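Local structure of MAU2 chromatid cohesion factor homolog (Saccharomyces cerevisiae, 4XDN) at residues L418-A421 / M422-F426; G429-V432 / E433-T436; E38-D41 / H42-I46; M63-S66 / I67-Q71. The protein pairs with SCC2 in sister chromatid cohesion, forming the complex that the cohesin ring needs to become associated with chromosomes. All blocks are in the same frame, centred on the assembly; numbering follows the deposited sequence.

Contact 1 of 4, residues L418-A421 / M422-F426; sequences LLQA and MKVQF
The flat amide of Gln420 meets the next turn at its two outer atoms, with CG2 of Val424 lying 3.8 Å from NE2 and CD of Lys423 a looser 4.1 Å from OE1. Both encounters belong to the last turns of the α-helix 415-426, where i to i+3 and i to i+4 spacing brings these residues together. The bend of Gln420 at CB-CG (chi2 55°) turns the amide so that it crosses both neighbours on an exposed side of the helix. The amine of Lys423 leads elsewhere, to a salt bridge with Glu427. A second flat group, the amide of Gln425, has Tyr435 as its partner at OE1 and uses NE2 to bond the backbone of a chain of another protein, probably the SCC2 partner.

On the buried side Leu418 and Met422 cross, CG of the leucine being 4.0 Å from SD. Trp392 of helix 369-398 packs on both, as well as on Leu419. Backbone bonds carry the turn, from Met422 N to Leu418 O at 2.9 Å through to Gln425 N and Ala421 O. Met422 has its CG beside the backbone N (chi1 -67°), which sets that carbon only 3.3 Å from Leu418 O.

Contact 2 of 4, residues G429-V432 / E433-T436; sequences GGAV and EEYT. With SO4 (sulfate ion), chain G.
Ala431 and Tyr435 span the first turn of helix 432-440, with Tyr435 N giving a nearly straight bond of 2.9 Å to Ala431 O. The chain enters this turn through two residues of positive phi, Gly430 (78°) and Ala431 (64°), the latter at the N-cap. A β-carbon on Gly430 would run into O1 of the bound sulfate. One turn on, Val432 O accepts two bonds from the same residue, 2.7 Å from Thr436 N and a short 2.5 Å from Thr436 OG1, the hydroxyl arriving from above the carbonyl plane. The second bond ties the threonine hydroxyl back to the preceding turn, alongside the valine side chain.

The Tyr435 ring lies obliquely to Ala431 O and puts CE2 3.9 Å from Ala431 CB, while CG of Glu434 reaches the same methyl at 3.7 Å. Beyond the turn the ring packs on Ala421 and Met422 of helix 415-426, and its OH bonds Gln425 OE1. A leucine in place of Tyr435 would probably leave Gln425 OE1 without this mate and open a gap against Ala421 and Met422.

The sulfate, probably from the crystallisation liquor, takes a bond of 2.8 Å from Val432 N to its O1 and another from Arg463. An anion held by the start of a helix and an arginine suggests that the local field here is positive.

Contact 3 of 4, residues E38-D41 / H42-I46; sequences EYRD and HAYSI
Apolar packing joins Arg40 to Tyr44 one turn later: CG of the arginine lies 3.6 Å from CE2 of the ring, and CD stays beside CE2 and the hydroxyl oxygen. The bend of Arg40 at CG-CD (chi3 60°) leaves the guanidinium with its plane only 4° from that of the ring, though the ring meets it obliquely. One face of the ring has Arg40 O 3.6 Å above it, offset toward the rim.

Charge pairing fixes the guanidinium. NE and NH2 of Arg40 both hold Asp41 OD1, at 2.9 and 3.2 Å, from the same face of the carboxylate, while NH1 has a salt bridge to Glu90.

Among the hydrogen bonds, the α-helical ladder runs from His42 N to Glu38 O through Tyr44 N to Arg40 O and weakens at Ser45 N. There Ser45 OG turns back to His42 O at 2.5 Å, lying also on one face of the imidazole, offset toward its rim. Tyr39 OH and His42 NE2 bond the backbone of a chain of another protein, probably SCC2.

Helix 29-45 thus carries its partner on one side, while on another Ala43 and Tyr44 rest on helix 53-76, and Arg40 and Tyr44 reach Leu94 of helix 81-98.

Contact 4 of 4, residues M63-S66 / I67-Q71; sequences MNMS and IQMFQ
Asn64 and Gln68 run side by side and point the same way, yet their amides are turned almost at right angles, 86° between planes. OD1 of Asn64 is 3.5 Å from NE2 of Gln68, a loose polar approach. The glutamine follows an unusual path, with chi2 at -115° and its CG pressed to 2.9 Å from Asn64 O, a tight contact on the carbonyl that also accepts Gln68 N.

On a different side of the helix the ring of Phe70 lies oblique to Ser66 O, with Phe70 CD2 3.2 Å from Ser66 O and Phe70 CE2 3.5 Å from Ser66 OG. The serine hydroxyl stands anti to its own nitrogen (chi1 174°), which directs it to Ala36 O of the neighbouring helix; the buried oxygen is satisfied there, and the ring merely flanks it.

These pairs are i to i+4 neighbours within helix 53-76, part of an α-helical superhelix of the TPR kind known for the SCC4/Mau2 family. Ile67 N, Gln68 N, Met69 N and Phe70 N each bond the carbonyl four residues back, the first to Met63 O at 2.9 Å.

Phe70 also packs on Met91 of helix 81-98. Replacing Phe70 by an alanine would probably open a gap against Met91 and strip the flank of Ser66.

Met65 and Met69 meet more lightly, CE to CG at 4.4 Å, and CG of Met69 comes within 3.0 Å of Met65 O. Met65 then extends to Tyr39 of helix 29-45, and Met63, Asn64, Met65 and Ile67 all pack on side chains of another protein's chain, probably SCC2.

How the contacts relate
The four contacts form two pairs, each on helices consecutive in the chain. Contacts 1 and 2 have centres about 8 Å apart and join where helix 415-426 passes into the loop ahead of helix 432-440, Val424 O probably accepting a hydrogen bond from Gly429 N at 2.9 Å. Contacts 3 and 4, about 12 Å apart between centres, touch by packing, as where Tyr44 CE1 lies 3.5 Å from Met63 CE. Between the pairs the centres are 50 to 57 Å apart, and even the nearest atoms remain about 36 Å away. A chain of another protein comes close to all four, while the sulfate is bound at contact 2.

Contact 1 of 4, residues L418-A421 / M422-F426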
loop_
_atom_site.group_PDB
_atom_site.type_symbol
_atom_site.label_atom_id
_atom_site.label_comp_id
_atom_site.label_asym_id
_atom_site.label_seq_id
_atom_site.Cartn_x
_atom_site.Cartn_y
_atom_site.Cartn_z
ATOM N N LEU A 418 4.727 11.226 -12.901
ATOM C CA LEU A 418 5.941 11.585 -12.180
ATOM C C LEU A 418 7.146 11.277 -13.058
ATOM O O LEU A 418 8.028 12.118 -13.239
ATOM C CB LEU A 418 6.046 10.834 -10.848
ATOM C CG LEU A 418 7.378 11.002 -10.102
ATOM C CD1 LEU A 418 7.698 12.474 -9.863
ATOM C CD2 LEU A 418 7.369 10.246 -8.784
ATOM N N LEU A 419 7.174 10.064 -13.604
ATOM C CA LEU A 419 8.240 9.658 -14.511
ATOM C C LEU A 419 8.263 10.542 -15.750
ATOM O O LEU A 419 9.324 10.799 -16.320
ATOM C CB LEU A 419 8.073 8.193 -14.919
ATOM C CG LEU A 419 8.499 7.151 -13.884
ATOM C CD1 LEU A 419 8.079 5.761 -14.337
ATOM C CD2 LEU A 419 10.004 7.206 -13.642
ATOM N N GLN A 420 7.089 11.007 -16.163
ATOM C CA GLN A 420 6.986 11.899 -17.309
ATOM C C GLN A 420 7.514 13.289 -16.959
ATOM O O GLN A 420 8.165 13.937 -17.775
ATOM C CB GLN A 420 5.536 11.983 -17.793
ATOM C CG GLN A 420 5.304 12.983 -18.916
ATOM C CD GLN A 420 6.209 12.750 -20.112
ATOM O OE1 GLN A 420 6.588 11.615 -20.408
ATOM N NE2 GLN A 420 6.564 13.827 -20.803
ATOM N N ALA A 421 7.232 13.739 -15.739
ATOM C CA ALA A 421 7.697 15.040 -15.277
ATOM C C ALA A 421 9.217 15.055 -15.169
ATOM O O ALA A 421 9.870 16.030 -15.542
ATOM C CB ALA A 421 7.069 15.385 -13.936
ATOM N N MET A 422 9.771 13.964 -14.649
ATOM C CA MET A 422 11.212 13.820 -14.519
ATOM C C MET A 422 11.868 13.797 -15.893
ATOM O O MET A 422 12.984 14.288 -16.067
ATOM C CB MET A 422 11.553 12.545 -13.746
ATOM C CG MET A 422 11.116 12.579 -12.292
ATOM S SD MET A 422 11.087 10.953 -11.515
ATOM C CE MET A 422 12.755 10.383 -11.840
ATOM N N LYS A 423 11.165 13.229 -16.867
ATOM C CA LYS A 423 11.671 13.173 -18.232
ATOM C C LYS A 423 11.800 14.580 -18.801
ATOM O O LYS A 423 12.768 14.893 -19.493
ATOM C CB LYS A 423 10.758 12.320 -19.115
ATOM C CG LYS A 423 11.243 12.185 -20.550
ATOM C CD LYS A 423 10.551 11.039 -21.269
ATOM C CE LYS A 423 11.137 10.821 -22.658
ATOM N NZ LYS A 423 10.924 11.993 -23.553
ATOM N N VAL A 424 10.822 15.428 -18.498
ATOM C CA VAL A 424 10.853 16.812 -18.952
ATOM C C VAL A 424 11.993 17.565 -18.277
ATOM O O VAL A 424 12.707 18.329 -18.928
ATOM C CB VAL A 424 9.517 17.529 -18.673
ATOM C CG1 VAL A 424 9.617 19.022 -18.995
ATOM C CG2 VAL A 424 8.404 16.894 -19.478
ATOM N N GLN A 425 12.166 17.347 -16.975
ATOM C CA GLN A 425 13.222 18.023 -16.230
ATOM C C GLN A 425 14.591 17.612 -16.761
ATOM O O GLN A 425 15.465 18.454 -16.944
ATOM C CB GLN A 425 13.127 17.721 -14.732
ATOM C CG GLN A 425 14.075 18.570 -13.891
ATOM C CD GLN A 425 14.071 18.207 -12.418
ATOM O OE1 GLN A 425 13.288 17.367 -11.972
ATOM N NE2 GLN A 425 14.950 18.845 -11.652
ATOM N N PHE A 426 14.766 16.317 -17.008
ATOM C CA PHE A 426 16.002 15.805 -17.594
ATOM C C PHE A 426 16.328 16.510 -18.909
ATOM O O PHE A 426 17.496 16.736 -19.225
ATOM C CB PHE A 426 15.902 14.297 -17.838
ATOM C CG PHE A 426 16.410 13.455 -16.700
ATOM C CD1 PHE A 426 17.723 13.562 -16.271
ATOM C CD2 PHE A 426 15.580 12.536 -16.079
ATOM C CE1 PHE A 426 18.193 12.784 -15.234
ATOM C CE2 PHE A 426 16.048 11.754 -15.040
ATOM C CZ PHE A 426 17.357 11.878 -14.619
#

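Contact 2 of 4, residues G429-V432 / E433-T436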
loop_
_atom_site.group_PDB
_atom_site.type_symbol
_atom_site.label_atom_id
_atom_site.label_comp_id
_atom_site.label_asym_id
_atom_site.label_seq_id
_atom_site.Cartn_x
_atom_site.Cartn_y
_atom_site.Cartn_z
ATOM N N GLY A 429 13.585 20.991 -19.622
ATOM C CA GLY A 429 12.291 21.628 -19.783
ATOM C C GLY A 429 11.769 22.237 -18.495
ATOM O O GLY A 429 10.707 22.860 -18.482
ATOM N N GLY A 430 12.510 22.054 -17.407
ATOM C CA GLY A 430 12.122 22.596 -16.116
ATOM C C GLY A 430 11.038 21.776 -15.445
ATOM O O GLY A 430 11.183 21.362 -14.297
ATOM N N ALA A 431 9.944 21.561 -16.166
ATOM C CA ALA A 431 8.850 20.712 -15.706
ATOM C C ALA A 431 8.165 21.266 -14.459
ATOM O O ALA A 431 7.609 20.508 -13.664
ATOM C CB ALA A 431 9.358 19.295 -15.440
ATOM N N VAL A 432 8.200 22.584 -14.291
ATOM C CA VAL A 432 7.519 23.223 -13.170
ATOM C C VAL A 432 6.020 22.940 -13.240
ATOM O O VAL A 432 5.417 22.519 -12.255
ATOM C CB VAL A 432 7.767 24.750 -13.151
ATOM C CG1 VAL A 432 6.932 25.437 -12.074
ATOM C CG2 VAL A 432 9.240 25.043 -12.932
ATOM N N GLU A 433 5.428 23.160 -14.410
ATOM C CA GLU A 433 3.992 22.970 -14.585
ATOM C C GLU A 433 3.593 21.508 -14.401
ATOM O O GLU A 433 2.500 21.214 -13.919
ATOM C CB GLU A 433 3.550 23.462 -15.965
ATOM C CG GLU A 433 2.048 23.359 -16.202
ATOM C CD GLU A 433 1.615 23.972 -17.521
ATOM O OE1 GLU A 433 2.493 24.396 -18.300
ATOM O OE2 GLU A 433 0.393 24.029 -17.777
ATOM N N GLU A 434 4.483 20.594 -14.778
ATOM C CA GLU A 434 4.199 19.165 -14.661
ATOM C C GLU A 434 4.212 18.780 -13.188
ATOM O O GLU A 434 3.298 18.117 -12.696
ATOM C CB GLU A 434 5.219 18.306 -15.426
ATOM C CG GLU A 434 5.893 18.959 -16.634
ATOM C CD GLU A 434 4.953 19.201 -17.795
ATOM O OE1 GLU A 434 4.082 18.345 -18.048
ATOM O OE2 GLU A 434 5.094 20.249 -18.462
ATOM N N TYR A 435 5.264 19.201 -12.491
ATOM C CA TYR A 435 5.407 18.931 -11.066
ATOM C C TYR A 435 4.297 19.599 -10.264
ATOM O O TYR A 435 3.751 19.007 -9.336
ATOM C CB TYR A 435 6.769 19.413 -10.563
ATOM C CG TYR A 435 7.933 18.523 -10.942
ATOM C CD1 TYR A 435 7.852 17.143 -10.810
ATOM C CD2 TYR A 435 9.118 19.065 -11.427
ATOM C CE1 TYR A 435 8.913 16.328 -11.152
ATOM C CE2 TYR A 435 10.183 18.258 -11.775
ATOM C CZ TYR A 435 10.076 16.890 -11.634
ATOM O OH TYR A 435 11.133 16.078 -11.975
ATOM N N THR A 436 3.976 20.839 -10.627
ATOM C CA THR A 436 2.962 21.607 -9.916
ATOM C C THR A 436 1.600 20.927 -10.003
ATOM O O THR A 436 0.907 20.787 -8.997
ATOM C CB THR A 436 2.846 23.040 -10.469
ATOM O OG1 THR A 436 4.131 23.674 -10.437
ATOM C CG2 THR A 436 1.863 23.861 -9.643
HETATM S S SO4 G . 8.127 25.537 -16.882
HETATM O O1 SO4 G . 8.885 24.455 -16.261
HETATM O O2 SO4 G . 6.759 25.092 -17.129
HETATM O O3 SO4 G . 8.110 26.692 -15.990
HETATM O O4 SO4 G . 8.755 25.908 -18.146
#

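Contact 3 of 4, residues E38-D41 / H42-I46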
loop_
_atom_site.group_PDB
_atom_site.type_symbol
_atom_site.label_atom_id
_atom_site.label_comp_id
_atom_site.label_asym_id
_atom_site.label_seq_id
_atom_site.Cartn_x
_atom_site.Cartn_y
_atom_site.Cartn_z
ATOM N N GLU A 38 -25.028 -27.715 -2.734
ATOM C CA GLU A 38 -24.296 -28.395 -3.801
ATOM C C GLU A 38 -24.016 -27.444 -4.958
ATOM O O GLU A 38 -22.896 -27.393 -5.465
ATOM C CB GLU A 38 -25.067 -29.622 -4.308
ATOM C CG GLU A 38 -24.419 -30.289 -5.520
ATOM C CD GLU A 38 -25.030 -31.635 -5.874
ATOM O OE1 GLU A 38 -26.191 -31.894 -5.493
ATOM O OE2 GLU A 38 -24.342 -32.437 -6.540
ATOM N N TYR A 39 -25.035 -26.695 -5.375
ATOM C CA TYR A 39 -24.880 -25.731 -6.461
ATOM C C TYR A 39 -23.801 -24.701 -6.125
ATOM O O TYR A 39 -22.983 -24.343 -6.973
ATOM C CB TYR A 39 -26.208 -25.024 -6.749
ATOM C CG TYR A 39 -27.242 -25.884 -7.442
ATOM C CD1 TYR A 39 -26.915 -26.634 -8.564
ATOM C CD2 TYR A 39 -28.550 -25.945 -6.973
ATOM C CE1 TYR A 39 -27.857 -27.418 -9.201
ATOM C CE2 TYR A 39 -29.501 -26.728 -7.603
ATOM C CZ TYR A 39 -29.150 -27.462 -8.715
ATOM O OH TYR A 39 -30.095 -28.242 -9.344
ATOM N N ARG A 40 -23.810 -24.231 -4.881
ATOM C CA ARG A 40 -22.832 -23.253 -4.417
ATOM C C ARG A 40 -21.433 -23.855 -4.391
ATOM O O ARG A 40 -20.502 -23.305 -4.975
ATOM C CB ARG A 40 -23.209 -22.744 -3.024
ATOM C CG ARG A 40 -22.203 -21.768 -2.399
ATOM C CD ARG A 40 -22.409 -21.667 -0.898
ATOM N NE ARG A 40 -22.240 -22.964 -0.246
ATOM C CZ ARG A 40 -22.777 -23.302 0.924
ATOM N NH1 ARG A 40 -23.533 -22.439 1.594
ATOM N NH2 ARG A 40 -22.562 -24.511 1.425
ATOM N N ASP A 41 -21.292 -24.984 -3.704
ATOM C CA ASP A 41 -19.985 -25.594 -3.493
ATOM C C ASP A 41 -19.368 -26.078 -4.801
ATOM O O ASP A 41 -18.146 -26.184 -4.915
ATOM C CB ASP A 41 -20.093 -26.755 -2.501
ATOM C CG ASP A 41 -20.530 -26.304 -1.120
ATOM O OD1 ASP A 41 -20.400 -25.100 -0.814
ATOM O OD2 ASP A 41 -21.001 -27.156 -0.336
ATOM N N HIS A 42 -20.212 -26.368 -5.786
ATOM C CA HIS A 42 -19.728 -26.791 -7.091
ATOM C C HIS A 42 -19.241 -25.592 -7.895
ATOM O O HIS A 42 -18.308 -25.703 -8.693
ATOM C CB HIS A 42 -20.816 -27.533 -7.865
ATOM C CG HIS A 42 -20.301 -28.259 -9.064
ATOM N ND1 HIS A 42 -19.583 -29.431 -8.970
ATOM C CD2 HIS A 42 -20.380 -27.970 -10.384
ATOM C CE1 HIS A 42 -19.253 -29.841 -10.181
ATOM N NE2 HIS A 42 -19.722 -28.972 -11.057
ATOM N N ALA A 43 -19.879 -24.444 -7.688
ATOM C CA ALA A 43 -19.425 -23.207 -8.309
ATOM C C ALA A 43 -18.046 -22.828 -7.770
ATOM O O ALA A 43 -17.181 -22.376 -8.521
ATOM C CB ALA A 43 -20.421 -22.090 -8.065
ATOM N N TYR A 44 -17.842 -23.023 -6.469
ATOM C CA TYR A 44 -16.541 -22.773 -5.854
ATOM C C TYR A 44 -15.483 -23.704 -6.430
ATOM O O TYR A 44 -14.320 -23.321 -6.580
ATOM C CB TYR A 44 -16.600 -22.965 -4.333
ATOM C CG TYR A 44 -17.399 -21.929 -3.568
ATOM C CD1 TYR A 44 -17.541 -20.630 -4.042
ATOM C CD2 TYR A 44 -18.005 -22.254 -2.361
ATOM C CE1 TYR A 44 -18.269 -19.690 -3.337
ATOM C CE2 TYR A 44 -18.732 -21.321 -1.650
ATOM C CZ TYR A 44 -18.863 -20.043 -2.140
ATOM O OH TYR A 44 -19.592 -19.119 -1.429
ATOM N N SER A 45 -15.894 -24.930 -6.743
ATOM C CA SER A 45 -14.963 -25.961 -7.185
ATOM C C SER A 45 -14.392 -25.656 -8.568
ATOM O O SER A 45 -13.315 -26.135 -8.910
ATOM C CB SER A 45 -15.647 -27.334 -7.193
ATOM O OG SER A 45 -16.517 -27.475 -8.302
ATOM N N ILE A 46 -15.115 -24.858 -9.352
ATOM C CA ILE A 46 -14.684 -24.492 -10.704
ATOM C C ILE A 46 -14.402 -22.992 -10.822
ATOM O O ILE A 46 -14.249 -22.465 -11.924
ATOM C CB ILE A 46 -15.742 -24.892 -11.763
ATOM C CG1 ILE A 46 -17.096 -24.239 -11.465
ATOM C CG2 ILE A 46 -15.890 -26.405 -11.816
ATOM C CD1 ILE A 46 -17.429 -23.073 -12.357
#

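Contact 4 of 4, residues M63-S66 / I67-Q71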
loop_
_atom_site.group_PDB
_atom_site.type_symbol
_atom_site.label_atom_id
_atom_site.label_comp_id
_atom_site.label_asym_id
_atom_site.label_seq_id
_atom_site.Cartn_x
_atom_site.Cartn_y
_atom_site.Cartn_z
ATOM N N MET A 63 -24.747 -20.267 -9.037
ATOM C CA MET A 63 -25.005 -19.380 -7.909
ATOM C C MET A 63 -26.455 -18.918 -7.901
ATOM O O MET A 63 -27.071 -18.789 -6.843
ATOM C CB MET A 63 -24.074 -18.167 -7.951
ATOM C CG MET A 63 -22.623 -18.483 -7.636
ATOM S SD MET A 63 -22.414 -19.273 -6.029
ATOM C CE MET A 63 -20.625 -19.278 -5.894
ATOM N N ASN A 64 -26.994 -18.667 -9.088
ATOM C CA ASN A 64 -28.387 -18.278 -9.230
ATOM C C ASN A 64 -29.299 -19.360 -8.661
ATOM O O ASN A 64 -30.172 -19.083 -7.840
ATOM C CB ASN A 64 -28.719 -18.019 -10.699
ATOM C CG ASN A 64 -30.047 -17.315 -10.883
ATOM O OD1 ASN A 64 -30.410 -16.440 -10.101
ATOM N ND2 ASN A 64 -30.778 -17.694 -11.924
ATOM N N MET A 65 -29.075 -20.598 -9.091
ATOM C CA MET A 65 -29.846 -21.728 -8.593
ATOM C C MET A 65 -29.713 -21.871 -7.082
ATOM O O MET A 65 -30.706 -22.083 -6.392
ATOM C CB MET A 65 -29.403 -23.022 -9.278
ATOM C CG MET A 65 -30.042 -23.242 -10.635
ATOM S SD MET A 65 -31.833 -23.450 -10.559
ATOM C CE MET A 65 -31.956 -24.969 -9.622
ATOM N N SER A 66 -28.493 -21.749 -6.568
ATOM C CA SER A 66 -28.265 -21.869 -5.132
ATOM C C SER A 66 -29.091 -20.846 -4.360
ATOM O O SER A 66 -29.755 -21.181 -3.379
ATOM C CB SER A 66 -26.786 -21.690 -4.803
ATOM O OG SER A 66 -26.584 -21.680 -3.400
ATOM N N ILE A 67 -29.045 -19.597 -4.810
ATOM C CA ILE A 67 -29.788 -18.523 -4.169
ATOM C C ILE A 67 -31.290 -18.778 -4.252
ATOM O O ILE A 67 -32.008 -18.601 -3.268
ATOM C CB ILE A 67 -29.455 -17.158 -4.808
ATOM C CG1 ILE A 67 -28.001 -16.789 -4.509
ATOM C CG2 ILE A 67 -30.376 -16.061 -4.279
ATOM C CD1 ILE A 67 -27.453 -15.677 -5.383
ATOM N N GLN A 68 -31.759 -19.196 -5.423
ATOM C CA GLN A 68 -33.184 -19.417 -5.632
ATOM C C GLN A 68 -33.690 -20.571 -4.771
ATOM O O GLN A 68 -34.823 -20.543 -4.291
ATOM C CB GLN A 68 -33.472 -19.693 -7.108
ATOM C CG GLN A 68 -33.045 -18.556 -8.044
ATOM C CD GLN A 68 -34.196 -17.867 -8.763
ATOM O OE1 GLN A 68 -35.358 -18.249 -8.634
ATOM N NE2 GLN A 68 -33.865 -16.840 -9.537
ATOM N N MET A 69 -32.845 -21.577 -4.570
ATOM C CA MET A 69 -33.200 -22.709 -3.721
ATOM C C MET A 69 -33.276 -22.271 -2.258
ATOM O O MET A 69 -34.158 -22.711 -1.514
ATOM C CB MET A 69 -32.191 -23.846 -3.894
ATOM C CG MET A 69 -32.210 -24.486 -5.288
ATOM S SD MET A 69 -33.636 -25.535 -5.605
ATOM C CE MET A 69 -33.006 -27.122 -5.074
ATOM N N PHE A 70 -32.358 -21.398 -1.848
ATOM C CA PHE A 70 -32.407 -20.815 -0.511
ATOM C C PHE A 70 -33.682 -19.996 -0.326
ATOM O O PHE A 70 -34.360 -20.106 0.698
ATOM C CB PHE A 70 -31.189 -19.923 -0.251
ATOM C CG PHE A 70 -29.939 -20.676 0.126
ATOM C CD1 PHE A 70 -29.968 -21.673 1.089
ATOM C CD2 PHE A 70 -28.729 -20.372 -0.482
ATOM C CE1 PHE A 70 -28.816 -22.355 1.435
ATOM C CE2 PHE A 70 -27.573 -21.054 -0.142
ATOM C CZ PHE A 70 -27.616 -22.047 0.817
ATOM N N GLN A 71 -33.994 -19.166 -1.316
ATOM C CA GLN A 71 -35.191 -18.335 -1.274
ATOM C C GLN A 71 -36.434 -19.208 -1.198
ATOM O O GLN A 71 -37.430 -18.850 -0.564
ATOM C CB GLN A 71 -35.255 -17.421 -2.498
ATOM C CG GLN A 71 -34.241 -16.297 -2.456
ATOM C CD GLN A 71 -34.253 -15.428 -3.699
ATOM O OE1 GLN A 71 -34.484 -15.907 -4.809
ATOM N NE2 GLN A 71 -34.001 -14.137 -3.517
#